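Local structure of malate dehydrogenase (Entamoeba histolytica, 3I0P) at the interface of chains A and B. The protein catalyses the NAD-dependent interconversion of malate and oxaloacetate as a member of the malate/L-lactate dehydrogenase family. Numbering follows the deposited sequence. Chains: chain A/B, Malate dehydrogenase.

Contacts 1, 2 and 3 are patches of one two-fold symmetric interface between identical chains. The C-alpha centres of contacts 1 and 3 lie about 21 Å apart, whereas contact 2 is about 37 Å from either. A:Met115 and B:Phe294 of contact 1 recur as B:Met115 and A:Phe294 in contact 3, the same pair with the chains exchanged. Helix 297-312 of chain A gives A:Phe300 to contact 3; in chain B it precedes the 315-318 loop of contact 2. A water-bridged 3-10 helix, a remote charged loop clasp and an apolar core fit a stable dimer, although the structure alone does not prove one in solution.

Contact 1: the interface of chains A and B. Residues chain A 78, 80, 83-84, 115; chain B 292-294.
Water carries the polar link here. Water 1 sits between the backbone carbonyl O of A:Arg78, the hydroxyl A:Thr83 OG1 and, 2.7 Å away, the carbonyl O of B:Cys293, so three oxygens from the two chains grip it. A:Thr83 OG1 lies in the crowded position between backbone N and carbonyl carbon (chi1 75°), and a hydrogen bond of 2.9 Å to A:Thr80 OG1 helps fix its rotation.

The guanidinium of A:Arg78, its chain bent at chi3 (-80°), makes polar contacts without hydrogen bonding: NH2 lies 3.1 Å from B:Glu292 O, but its N-H points away. The carbonyl O of B:Phe294 lies over one guanidinium face, toward the rim.

Apolar packing centres on the B:Phe294 ring, which enters tip first. Its CZ meets A:Thr83 CB at 3.5 Å, the two side chains crossing obliquely. The A:Met115 and B:Phe294 side chains cross at about a right angle, CG 3.7 Å from CZ. At the ring edge, in plane, lies the carbonyl O of A:Cys84. Nearby, A:Thr80 CG2 packs 3.9 Å from B:Cys293 CB.

The site seats 3-10 helix 291-293 of one chain and the phenylalanine after it against the other's strands, probably helping to hold the two chains in register in this assembly.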
# COMPACT_ATOMS: atom_id res chain seq x y z
N ARG A 78 7.49 2.24 25.39
CA ARG A 78 7.60 3.68 25.17
C ARG A 78 6.28 4.21 24.66
O ARG A 78 5.78 3.76 23.63
CB ARG A 78 8.72 3.99 24.17
CG ARG A 78 9.38 5.35 24.39
CD ARG A 78 10.20 5.84 23.20
NE ARG A 78 11.53 5.24 23.11
CZ ARG A 78 12.57 5.81 22.48
NH1 ARG A 78 13.75 5.19 22.44
NH2 ARG A 78 12.45 7.01 21.90
N THR A 80 3.84 7.77 23.82
CA THR A 80 3.58 9.21 23.71
C THR A 80 2.08 9.41 23.52
O THR A 80 1.31 8.46 23.63
CB THR A 80 4.36 9.89 22.55
OG1 THR A 80 3.63 9.75 21.32
CG2 THR A 80 5.76 9.30 22.38
N THR A 83 1.38 7.62 20.03
CA THR A 83 2.17 6.43 19.68
C THR A 83 2.37 5.49 20.86
O THR A 83 2.11 5.85 22.02
CB THR A 83 3.57 6.78 19.12
OG1 THR A 83 4.43 7.21 20.19
CG2 THR A 83 3.48 7.86 18.04
N CYS A 84 2.86 4.28 20.56
CA CYS A 84 3.28 3.34 21.59
C CYS A 84 4.12 2.19 21.01
O CYS A 84 3.89 1.76 19.88
CB CYS A 84 2.07 2.79 22.35
SG CYS A 84 2.53 1.85 23.83
N MET A 115 -0.81 5.33 16.58
CA MET A 115 -0.00 4.24 16.03
C MET A 115 0.65 3.43 17.14
O MET A 115 1.34 3.97 18.01
CB MET A 115 1.07 4.75 15.07
CG MET A 115 1.92 3.64 14.48
SD MET A 115 2.76 4.13 12.96
CE MET A 115 3.63 2.62 12.57
N GLU B 292 11.26 9.24 16.13
CA GLU B 292 11.88 9.36 17.45
C GLU B 292 10.90 9.14 18.62
O GLU B 292 11.32 8.88 19.75
CB GLU B 292 12.72 10.65 17.58
CG GLU B 292 11.94 11.95 17.86
CD GLU B 292 12.74 13.24 17.56
OE1 GLU B 292 14.00 13.15 17.46
OE2 GLU B 292 12.11 14.33 17.42
N CYS B 293 9.59 9.22 18.34
CA CYS B 293 8.55 8.82 19.31
C CYS B 293 8.57 7.33 19.65
O CYS B 293 8.07 6.92 20.71
CB CYS B 293 7.17 9.18 18.79
SG CYS B 293 6.81 10.95 18.78
N PHE B 294 9.17 6.53 18.76
CA PHE B 294 9.19 5.07 18.88
C PHE B 294 10.55 4.55 19.28
O PHE B 294 10.67 3.73 20.19
CB PHE B 294 8.83 4.41 17.54
CG PHE B 294 7.41 4.64 17.13
CD1 PHE B 294 6.39 3.83 17.64
CD2 PHE B 294 7.09 5.65 16.22
CE1 PHE B 294 5.07 4.04 17.25
CE2 PHE B 294 5.79 5.87 15.83
CZ PHE B 294 4.77 5.06 16.34
O HOH W 1 5.92 5.38 21.34

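Contact 2: the interface of chains A and B. Residues chain A 155-158, 210-212, 231; chain B 315-318, 323.
Backbone pairing and charge meet where two loops run antiparallel, with a beta bridge between A:Gly156 and B:Lys316. The amide B:Leu317 N donates to the carbonyl A:Phe155 O at 2.8 Å, nearly straight at the hydrogen (166°) but from above the carbonyl plane. In return, A:Asp157 N gives a more bent bond (134°) to B:Asp315 O, 2.7 Å away.

B:Asp315 is held at both ends. Its backbone N donates to the carboxylate oxygen A:Glu158 OE1 at 3.0 Å, meeting it nearly along the C-O axis. Its own carboxylate takes the ammonium of A:Lys210 in a salt bridge, NZ to OD2 2.6 Å, on the anti lone pair; the lysine chain, bent at chi2 (96°), crosses the aspartate at about a right angle. That ammonium probably helps offset the negative charges of the nearby carboxylates.

B:Leu317 inserts its CD1 branch across A:Asp157, 3.5 Å from OD1, and beside A:Gly212 CA.

Behind this shell, A:Asp157 OD1 is gripped by two donors: A:Gly211 N at 2.8 Å on its syn lone pair, and the phenol A:Tyr231 OH at 2.9 Å on its anti one, in the plane of the tyrosine ring. They probably hold the carboxylate whose OD1 lies against the leucine methyl.

Formed mainly of loops, about 37 Å from the centres of the other contacts, the site joins chain B's loop beyond helix 297-312 to chain A's 155-158 loop, the loop after strand 207-209 and strand 230-232.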
# COMPACT_ATOMS: atom_id res chain seq x y z
N PHE A 155 14.45 -9.61 -8.83
CA PHE A 155 15.76 -10.11 -9.31
C PHE A 155 16.40 -11.11 -8.34
O PHE A 155 17.58 -11.45 -8.49
CB PHE A 155 16.75 -8.98 -9.67
CG PHE A 155 16.20 -7.96 -10.63
CD1 PHE A 155 15.36 -8.33 -11.69
CD2 PHE A 155 16.54 -6.61 -10.50
CE1 PHE A 155 14.85 -7.38 -12.57
CE2 PHE A 155 16.04 -5.64 -11.38
CZ PHE A 155 15.19 -6.03 -12.41
N GLY A 156 15.63 -11.58 -7.36
CA GLY A 156 16.13 -12.48 -6.32
C GLY A 156 15.82 -13.93 -6.62
O GLY A 156 14.88 -14.23 -7.35
N ASP A 157 16.62 -14.84 -6.05
CA ASP A 157 16.53 -16.28 -6.34
C ASP A 157 16.46 -17.07 -5.03
O ASP A 157 16.88 -18.24 -4.96
CB ASP A 157 17.73 -16.71 -7.19
CG ASP A 157 17.46 -17.98 -8.02
OD1 ASP A 157 16.30 -18.22 -8.41
OD2 ASP A 157 18.42 -18.74 -8.28
N GLU A 158 15.90 -16.43 -4.01
CA GLU A 158 16.00 -16.90 -2.63
C GLU A 158 14.88 -16.26 -1.80
O GLU A 158 14.64 -15.06 -1.91
CB GLU A 158 17.37 -16.49 -2.08
CG GLU A 158 17.80 -17.18 -0.79
CD GLU A 158 18.99 -16.50 -0.11
OE1 GLU A 158 19.68 -15.66 -0.74
OE2 GLU A 158 19.24 -16.81 1.08
N LYS A 210 14.23 -22.57 -7.18
CA LYS A 210 15.52 -21.92 -7.34
C LYS A 210 15.90 -21.96 -8.82
O LYS A 210 15.76 -23.00 -9.47
CB LYS A 210 16.58 -22.64 -6.49
CG LYS A 210 17.98 -22.06 -6.56
CD LYS A 210 18.26 -21.13 -5.42
CE LYS A 210 19.73 -20.82 -5.32
NZ LYS A 210 20.01 -19.98 -4.12
N GLY A 211 16.34 -20.82 -9.35
CA GLY A 211 16.64 -20.69 -10.78
C GLY A 211 15.52 -20.08 -11.61
O GLY A 211 15.72 -19.77 -12.78
N GLY A 212 14.35 -19.92 -11.01
CA GLY A 212 13.24 -19.20 -11.64
C GLY A 212 12.22 -20.02 -12.41
O GLY A 212 11.33 -19.45 -13.05
N TYR A 231 10.64 -20.13 -3.62
CA TYR A 231 10.15 -18.84 -3.13
C TYR A 231 8.87 -18.37 -3.83
O TYR A 231 8.58 -18.77 -4.96
CB TYR A 231 11.24 -17.77 -3.28
CG TYR A 231 11.84 -17.69 -4.66
CD1 TYR A 231 11.17 -17.03 -5.70
CD2 TYR A 231 13.07 -18.28 -4.95
CE1 TYR A 231 11.71 -16.96 -6.98
CE2 TYR A 231 13.62 -18.21 -6.23
CZ TYR A 231 12.93 -17.54 -7.24
OH TYR A 231 13.47 -17.46 -8.50
N ASP B 315 20.72 -14.18 -3.16
CA ASP B 315 21.11 -14.73 -4.46
C ASP B 315 20.34 -14.08 -5.60
O ASP B 315 19.11 -13.98 -5.56
CB ASP B 315 20.92 -16.25 -4.49
CG ASP B 315 21.91 -17.00 -3.60
OD1 ASP B 315 23.01 -16.45 -3.31
OD2 ASP B 315 21.58 -18.13 -3.19
N LYS B 316 21.09 -13.61 -6.59
CA LYS B 316 20.52 -12.95 -7.76
C LYS B 316 20.13 -13.96 -8.84
O LYS B 316 20.88 -14.89 -9.16
CB LYS B 316 21.51 -11.91 -8.29
CG LYS B 316 21.46 -10.59 -7.52
CD LYS B 316 22.82 -10.06 -7.17
CE LYS B 316 23.24 -10.44 -5.76
NZ LYS B 316 24.46 -9.70 -5.31
N LEU B 317 18.93 -13.79 -9.39
CA LEU B 317 18.44 -14.61 -10.49
C LEU B 317 19.40 -14.49 -11.67
O LEU B 317 19.82 -13.37 -12.01
CB LEU B 317 17.04 -14.13 -10.89
CG LEU B 317 16.12 -14.92 -11.84
CD1 LEU B 317 15.82 -16.31 -11.31
CD2 LEU B 317 14.82 -14.14 -12.08
N PRO B 318 19.79 -15.63 -12.29
CA PRO B 318 20.68 -15.57 -13.45
C PRO B 318 20.16 -14.60 -14.51
O PRO B 318 18.96 -14.59 -14.81
CB PRO B 318 20.68 -17.02 -13.98
CG PRO B 318 19.56 -17.73 -13.24
CD PRO B 318 19.45 -17.02 -11.93
N ILE B 323 20.24 -6.42 -7.21
CA ILE B 323 18.94 -6.19 -6.63
C ILE B 323 18.92 -4.74 -6.14
O ILE B 323 19.89 -4.26 -5.57
CB ILE B 323 18.66 -7.20 -5.48
CG1 ILE B 323 18.55 -8.63 -6.05
CG2 ILE B 323 17.41 -6.83 -4.67
CD1 ILE B 323 18.64 -9.75 -5.02

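Contact 3: the interface of chains A and B. Residues chain A 140, 142, 168, 170, 289, 291, 294, 300; chain B 115, 253, 256-257, 260-261, 287.
No polar atom is gripped across this patch: the number of hydrogen bonds between the chains here is zero, no N or O of one lying within bonding reach of the other. Even the carbonyl O of B:Cys260 meets carbon, A:Phe300 CD1 at 3.5 Å.

What joins the subunits is an apolar core, with isoleucines of strands 139-145 and 166-170 of chain A set against helix 244-259 of chain B. The A:Ile168 and B:Phe253 side chains cross at about a right angle; A:Ile168 CD1 lies over one ring face, offset toward the rim, while A:Ile168 CG2 touches B:Phe253 CD1 at 3.6 Å. The ring tip reaches the A:Ile142 terminal methyl, CZ to CD1 3.9 Å.

A:Ile140 and B:Leu261 meet tip to tip, CD1 to CD1 at 3.7 Å; A:Ile170 and B:Ile256 also meet tip to tip, more loosely. The other B:Leu261 branch, CD2, fits between two rings, 3.7 Å from A:Phe300 CE1 and 3.8 Å from A:Phe294 CD2. A:Val291 CG2 covers the centre of one A:Phe300 face, probably helping to set that ring. B:Met257, bent at chi2 and chi3, turns its CE toward A:Ile289.

A:Ile289 also crosses B:Met115 at about a right angle, its CD1 methyl 3.9 Å from the thioether SD.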
# COMPACT_ATOMS: atom_id res chain seq x y z
N ILE A 140 -10.26 5.06 10.09
CA ILE A 140 -9.54 4.33 9.06
C ILE A 140 -8.51 3.50 9.81
O ILE A 140 -7.80 4.05 10.65
CB ILE A 140 -8.83 5.29 8.08
CG1 ILE A 140 -9.86 6.03 7.22
CG2 ILE A 140 -7.86 4.54 7.18
CD1 ILE A 140 -9.41 7.42 6.72
N ILE A 142 -5.21 0.89 9.44
CA ILE A 142 -4.16 0.33 8.60
C ILE A 142 -3.24 -0.49 9.48
O ILE A 142 -2.82 -0.02 10.55
CB ILE A 142 -3.36 1.45 7.87
CG1 ILE A 142 -4.29 2.32 7.01
CG2 ILE A 142 -2.23 0.84 7.03
CD1 ILE A 142 -3.67 3.62 6.50
N ILE A 168 -6.40 -2.76 5.32
CA ILE A 168 -6.90 -1.39 5.40
C ILE A 168 -8.41 -1.44 5.58
O ILE A 168 -9.13 -1.93 4.70
CB ILE A 168 -6.59 -0.59 4.11
CG1 ILE A 168 -5.10 -0.59 3.81
CG2 ILE A 168 -7.13 0.85 4.22
CD1 ILE A 168 -4.79 -0.47 2.34
N ILE A 170 -11.90 0.75 6.23
CA ILE A 170 -12.45 2.09 6.07
C ILE A 170 -13.97 2.07 6.26
O ILE A 170 -14.67 1.28 5.61
CB ILE A 170 -12.09 2.69 4.68
CG1 ILE A 170 -10.58 2.93 4.58
CG2 ILE A 170 -12.90 3.98 4.41
CD1 ILE A 170 -10.05 3.11 3.18
N ILE A 289 -6.87 6.28 12.23
CA ILE A 289 -7.08 7.67 11.85
C ILE A 289 -8.53 8.04 12.13
O ILE A 289 -9.44 7.42 11.58
CB ILE A 289 -6.77 7.92 10.35
CG1 ILE A 289 -5.29 7.68 10.07
CG2 ILE A 289 -7.21 9.32 9.91
CD1 ILE A 289 -5.01 7.35 8.64
N VAL A 291 -11.68 9.74 11.60
CA VAL A 291 -12.39 10.41 10.51
C VAL A 291 -13.04 11.75 10.93
O VAL A 291 -12.87 12.78 10.23
CB VAL A 291 -13.44 9.47 9.86
CG1 VAL A 291 -14.45 10.25 9.02
CG2 VAL A 291 -12.75 8.38 9.04
N PHE A 294 -11.73 15.22 10.45
CA PHE A 294 -11.65 15.76 9.10
C PHE A 294 -13.00 16.18 8.56
O PHE A 294 -13.14 17.27 8.02
CB PHE A 294 -11.08 14.70 8.14
CG PHE A 294 -9.65 14.36 8.39
CD1 PHE A 294 -8.63 15.16 7.88
CD2 PHE A 294 -9.32 13.23 9.14
CE1 PHE A 294 -7.29 14.85 8.12
CE2 PHE A 294 -8.00 12.91 9.39
CZ PHE A 294 -6.98 13.71 8.87
N PHE A 300 -18.86 11.17 5.28
CA PHE A 300 -17.72 10.37 4.82
C PHE A 300 -18.12 8.94 4.41
O PHE A 300 -17.72 8.47 3.34
CB PHE A 300 -16.63 10.31 5.90
CG PHE A 300 -15.53 9.31 5.61
CD1 PHE A 300 -14.33 9.72 5.03
CD2 PHE A 300 -15.69 7.96 5.95
CE1 PHE A 300 -13.31 8.80 4.77
CE2 PHE A 300 -14.68 7.04 5.69
CZ PHE A 300 -13.48 7.46 5.10
N MET B 115 -1.51 14.32 9.82
CA MET B 115 -2.16 14.05 8.54
C MET B 115 -2.85 15.29 8.00
O MET B 115 -3.68 15.90 8.68
CB MET B 115 -3.15 12.89 8.64
CG MET B 115 -3.84 12.58 7.31
SD MET B 115 -4.53 10.93 7.26
CE MET B 115 -5.23 10.92 5.61
N PHE B 253 -8.04 2.66 -2.19
CA PHE B 253 -7.47 3.19 -0.96
C PHE B 253 -6.97 4.61 -1.19
O PHE B 253 -7.39 5.55 -0.51
CB PHE B 253 -6.35 2.28 -0.45
CG PHE B 253 -5.47 2.91 0.62
CD1 PHE B 253 -5.98 3.26 1.86
CD2 PHE B 253 -4.11 3.12 0.38
CE1 PHE B 253 -5.16 3.82 2.84
CE2 PHE B 253 -3.28 3.69 1.35
CZ PHE B 253 -3.80 4.03 2.58
N ILE B 256 -9.89 7.11 -1.84
CA ILE B 256 -10.66 7.45 -0.63
C ILE B 256 -9.87 8.40 0.26
O ILE B 256 -10.40 9.40 0.72
CB ILE B 256 -11.05 6.20 0.15
CG1 ILE B 256 -12.09 5.41 -0.64
CG2 ILE B 256 -11.57 6.55 1.53
CD1 ILE B 256 -12.29 4.01 -0.11
N MET B 257 -8.59 8.09 0.48
CA MET B 257 -7.71 8.94 1.27
C MET B 257 -7.58 10.33 0.65
O MET B 257 -7.45 11.32 1.36
CB MET B 257 -6.31 8.31 1.40
CG MET B 257 -6.26 6.97 2.11
SD MET B 257 -6.57 7.13 3.87
CE MET B 257 -4.92 7.45 4.50
N CYS B 260 -12.18 11.52 0.16
CA CYS B 260 -13.26 11.38 1.13
C CYS B 260 -13.08 12.20 2.39
O CYS B 260 -14.07 12.59 3.03
CB CYS B 260 -13.50 9.92 1.48
SG CYS B 260 -14.26 9.04 0.12
N LEU B 261 -11.83 12.46 2.76
CA LEU B 261 -11.55 13.23 3.96
C LEU B 261 -11.58 14.74 3.71
O LEU B 261 -12.00 15.50 4.57
CB LEU B 261 -10.23 12.77 4.60
CG LEU B 261 -10.24 11.33 5.16
CD1 LEU B 261 -8.83 10.79 5.36
CD2 LEU B 261 -11.03 11.22 6.46
N ILE B 287 0.72 12.00 5.06
CA ILE B 287 0.88 11.45 6.40
C ILE B 287 2.34 11.52 6.81
O ILE B 287 3.22 11.17 6.03
CB ILE B 287 0.39 9.98 6.47
CG1 ILE B 287 -1.09 9.88 6.14
CG2 ILE B 287 0.69 9.35 7.86
CD1 ILE B 287 -1.61 8.45 6.21